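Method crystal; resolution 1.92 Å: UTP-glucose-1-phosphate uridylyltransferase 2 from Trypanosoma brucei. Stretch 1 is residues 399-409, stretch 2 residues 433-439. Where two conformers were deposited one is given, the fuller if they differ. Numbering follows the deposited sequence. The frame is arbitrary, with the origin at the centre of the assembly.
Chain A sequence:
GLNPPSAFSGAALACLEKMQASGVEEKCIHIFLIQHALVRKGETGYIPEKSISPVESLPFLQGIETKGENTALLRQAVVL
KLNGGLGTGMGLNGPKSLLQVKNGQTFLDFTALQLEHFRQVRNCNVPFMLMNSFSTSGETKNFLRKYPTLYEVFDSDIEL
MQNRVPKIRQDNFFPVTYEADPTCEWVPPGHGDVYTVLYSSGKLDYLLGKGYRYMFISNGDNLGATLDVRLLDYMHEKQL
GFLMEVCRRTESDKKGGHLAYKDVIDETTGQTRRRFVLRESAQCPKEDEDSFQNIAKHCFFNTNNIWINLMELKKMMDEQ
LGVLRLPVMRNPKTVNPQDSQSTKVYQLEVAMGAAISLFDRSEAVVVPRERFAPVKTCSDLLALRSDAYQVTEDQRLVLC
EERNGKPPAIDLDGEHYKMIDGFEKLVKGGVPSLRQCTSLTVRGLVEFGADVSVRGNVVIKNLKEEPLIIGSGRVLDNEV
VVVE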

# COMPACT_ATOMS: atom_id res chain seq x y z
N LEU A 399 -1.82 -4.34 -16.48
CA LEU A 399 -3.04 -5.01 -16.91
C LEU A 399 -2.96 -5.18 -18.43
O LEU A 399 -2.47 -4.29 -19.13
CB LEU A 399 -4.27 -4.17 -16.52
CG LEU A 399 -5.64 -4.79 -16.77
CD1 LEU A 399 -5.92 -5.94 -15.84
CD2 LEU A 399 -6.70 -3.71 -16.61
N CYS A 400 -3.40 -6.33 -18.91
CA CYS A 400 -3.49 -6.64 -20.32
C CYS A 400 -4.43 -5.70 -21.08
O CYS A 400 -5.40 -5.14 -20.51
CB CYS A 400 -3.91 -8.10 -20.53
SG CYS A 400 -5.62 -8.49 -20.04
N GLU A 401 -4.14 -5.55 -22.37
CA GLU A 401 -4.84 -4.61 -23.23
C GLU A 401 -6.33 -4.93 -23.38
O GLU A 401 -7.17 -4.03 -23.42
CB GLU A 401 -4.17 -4.58 -24.61
CG GLU A 401 -4.38 -3.28 -25.36
CD GLU A 401 -4.39 -3.46 -26.89
OE1 GLU A 401 -3.75 -4.41 -27.40
OE2 GLU A 401 -5.05 -2.65 -27.58
N GLU A 402 -6.65 -6.20 -23.46
CA GLU A 402 -8.02 -6.62 -23.71
C GLU A 402 -8.96 -6.41 -22.52
O GLU A 402 -10.18 -6.50 -22.68
CB GLU A 402 -8.06 -8.07 -24.19
CG GLU A 402 -7.61 -9.09 -23.14
CD GLU A 402 -7.76 -10.52 -23.64
OE1 GLU A 402 -8.87 -10.90 -24.07
OE2 GLU A 402 -6.75 -11.25 -23.61
N ARG A 403 -8.40 -6.16 -21.32
CA ARG A 403 -9.23 -5.78 -20.16
C ARG A 403 -9.61 -4.28 -20.13
O ARG A 403 -10.21 -3.81 -19.16
CB ARG A 403 -8.63 -6.27 -18.83
CG ARG A 403 -8.74 -7.80 -18.62
CD ARG A 403 -10.15 -8.35 -18.22
NE ARG A 403 -11.30 -7.76 -18.91
CZ ARG A 403 -11.77 -8.14 -20.10
NH1 ARG A 403 -11.20 -9.12 -20.79
NH2 ARG A 403 -12.81 -7.52 -20.63
N ASN A 404 -9.28 -3.58 -21.22
CA ASN A 404 -9.67 -2.17 -21.43
C ASN A 404 -9.55 -1.26 -20.19
O ASN A 404 -10.41 -0.40 -19.95
CB ASN A 404 -11.06 -2.05 -22.11
CG ASN A 404 -12.19 -2.71 -21.31
OD1 ASN A 404 -12.69 -2.16 -20.32
ND2 ASN A 404 -12.62 -3.89 -21.76
N GLY A 405 -8.48 -1.45 -19.42
CA GLY A 405 -8.23 -0.66 -18.19
C GLY A 405 -8.93 -1.13 -16.93
O GLY A 405 -8.72 -0.56 -15.86
N LYS A 406 -9.78 -2.16 -17.04
CA LYS A 406 -10.59 -2.65 -15.93
C LYS A 406 -10.13 -4.03 -15.49
O LYS A 406 -10.32 -5.01 -16.22
CB LYS A 406 -12.08 -2.70 -16.28
CG LYS A 406 -12.74 -1.36 -16.58
CD LYS A 406 -14.22 -1.56 -16.89
CE LYS A 406 -14.67 -0.69 -18.05
NZ LYS A 406 -15.39 0.54 -17.61
N PRO A 407 -9.50 -4.13 -14.29
CA PRO A 407 -9.07 -5.46 -13.86
C PRO A 407 -10.28 -6.38 -13.69
O PRO A 407 -11.39 -5.89 -13.43
CB PRO A 407 -8.41 -5.20 -12.50
CG PRO A 407 -8.04 -3.72 -12.54
CD PRO A 407 -9.17 -3.10 -13.29
N PRO A 408 -10.07 -7.71 -13.82
CA PRO A 408 -11.16 -8.64 -13.50
C PRO A 408 -11.62 -8.33 -12.07
O PRO A 408 -10.77 -8.06 -11.21
CB PRO A 408 -10.46 -10.01 -13.48
CG PRO A 408 -9.25 -9.86 -14.29
CD PRO A 408 -8.83 -8.41 -14.22
N ALA A 409 -12.93 -8.35 -11.83
CA ALA A 409 -13.42 -8.13 -10.47
C ALA A 409 -13.52 -9.49 -9.74
O ALA A 409 -14.47 -10.25 -9.94
CB ALA A 409 -14.75 -7.39 -10.48
N SER A 433 -6.37 -18.86 -16.44
CA SER A 433 -6.27 -17.73 -17.37
C SER A 433 -7.41 -16.79 -16.96
O SER A 433 -8.54 -17.23 -16.78
CB SER A 433 -6.41 -18.23 -18.82
OG SER A 433 -6.41 -17.21 -19.82
N LEU A 434 -7.09 -15.52 -16.79
CA LEU A 434 -8.08 -14.47 -16.42
C LEU A 434 -8.04 -13.23 -17.32
O LEU A 434 -8.71 -12.25 -17.05
CB LEU A 434 -7.90 -14.05 -14.94
CG LEU A 434 -8.18 -15.15 -13.89
CD1 LEU A 434 -7.71 -14.69 -12.55
CD2 LEU A 434 -9.67 -15.53 -13.81
N ARG A 435 -7.25 -13.27 -18.38
CA ARG A 435 -7.17 -12.14 -19.30
C ARG A 435 -8.51 -11.80 -19.99
O ARG A 435 -8.76 -10.65 -20.30
CB ARG A 435 -6.03 -12.32 -20.34
CG ARG A 435 -6.11 -13.60 -21.15
CD ARG A 435 -4.99 -13.72 -22.19
NE ARG A 435 -5.21 -14.94 -22.97
CZ ARG A 435 -6.11 -15.07 -23.94
NH1 ARG A 435 -6.87 -14.03 -24.31
NH2 ARG A 435 -6.24 -16.23 -24.57
N GLN A 436 -9.38 -12.79 -20.19
CA GLN A 436 -10.70 -12.55 -20.77
C GLN A 436 -11.80 -12.44 -19.70
O GLN A 436 -12.99 -12.46 -20.03
CB GLN A 436 -11.08 -13.66 -21.76
CG GLN A 436 -9.95 -14.12 -22.68
CD GLN A 436 -10.40 -15.18 -23.66
OE1 GLN A 436 -10.17 -16.38 -23.46
NE2 GLN A 436 -11.07 -14.76 -24.72
N CYS A 437 -11.41 -12.38 -18.42
CA CYS A 437 -12.37 -12.41 -17.33
C CYS A 437 -12.79 -11.01 -16.90
O CYS A 437 -11.95 -10.17 -16.60
CB CYS A 437 -11.78 -13.19 -16.16
SG CYS A 437 -12.80 -13.12 -14.71
N THR A 438 -14.09 -10.74 -16.92
CA THR A 438 -14.56 -9.44 -16.39
C THR A 438 -14.88 -9.57 -14.89
O THR A 438 -14.84 -8.59 -14.15
CB THR A 438 -15.78 -8.83 -17.17
OG1 THR A 438 -16.94 -9.64 -17.00
CG2 THR A 438 -15.51 -8.69 -18.66
N SER A 439 -15.16 -10.79 -14.45
CA SER A 439 -15.66 -11.02 -13.09
C SER A 439 -15.52 -12.49 -12.72
O SER A 439 -15.88 -13.37 -13.49
CB SER A 439 -17.14 -10.62 -13.04
OG SER A 439 -17.61 -10.59 -11.74
O HOH W 1 -13.39 -6.40 -14.92
O HOH W 2 -16.62 -10.73 -8.57

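Stretch 1 meets the type I turn Leu434–Cys437 first and pairs with the strand edge beyond it last, burying 469 Å² in total. At Cys400 the CA-to-CB bond points toward stretch 2, and SG lies 3.9 Å from Arg435 CB, a van der Waals contact. Glu402, in the short 3-10 segment 401–403, also points toward the turn; its OE2 accepts a hydrogen bond from Arg435 NH1 at 2.9 Å (N-H...O 159°), and the opposite charges make this a salt bridge.

Arg403 starts out sideways, but its bent side chain (m, m, p) brings the guanidinium in. Arg403 NH1 donates to Arg435 O (2.9 Å, 161°), an acceptor near the guanidinium plane, while Cys437 C lies over one face. Arg403 NE is 3.4 Å from Cys437 O, but the angle is too poor for a hydrogen bond.

The type I' turn Arg403–Lys406 carries the chain out of contact before Pro408 returns it. There Pro408 CB packs 4.1 Å from Cys437 SG, and Pro408 CG 4.4 Å from Leu434 CB.

Ala409 forms a parallel bridge with Ser439 (CA to CA 4.5 Å). Ala409 N donates to Thr438 O at 3.0 Å and a nearly linear 172°; water 1 also donates to that oxygen and to Pro407 O, linking the backbones.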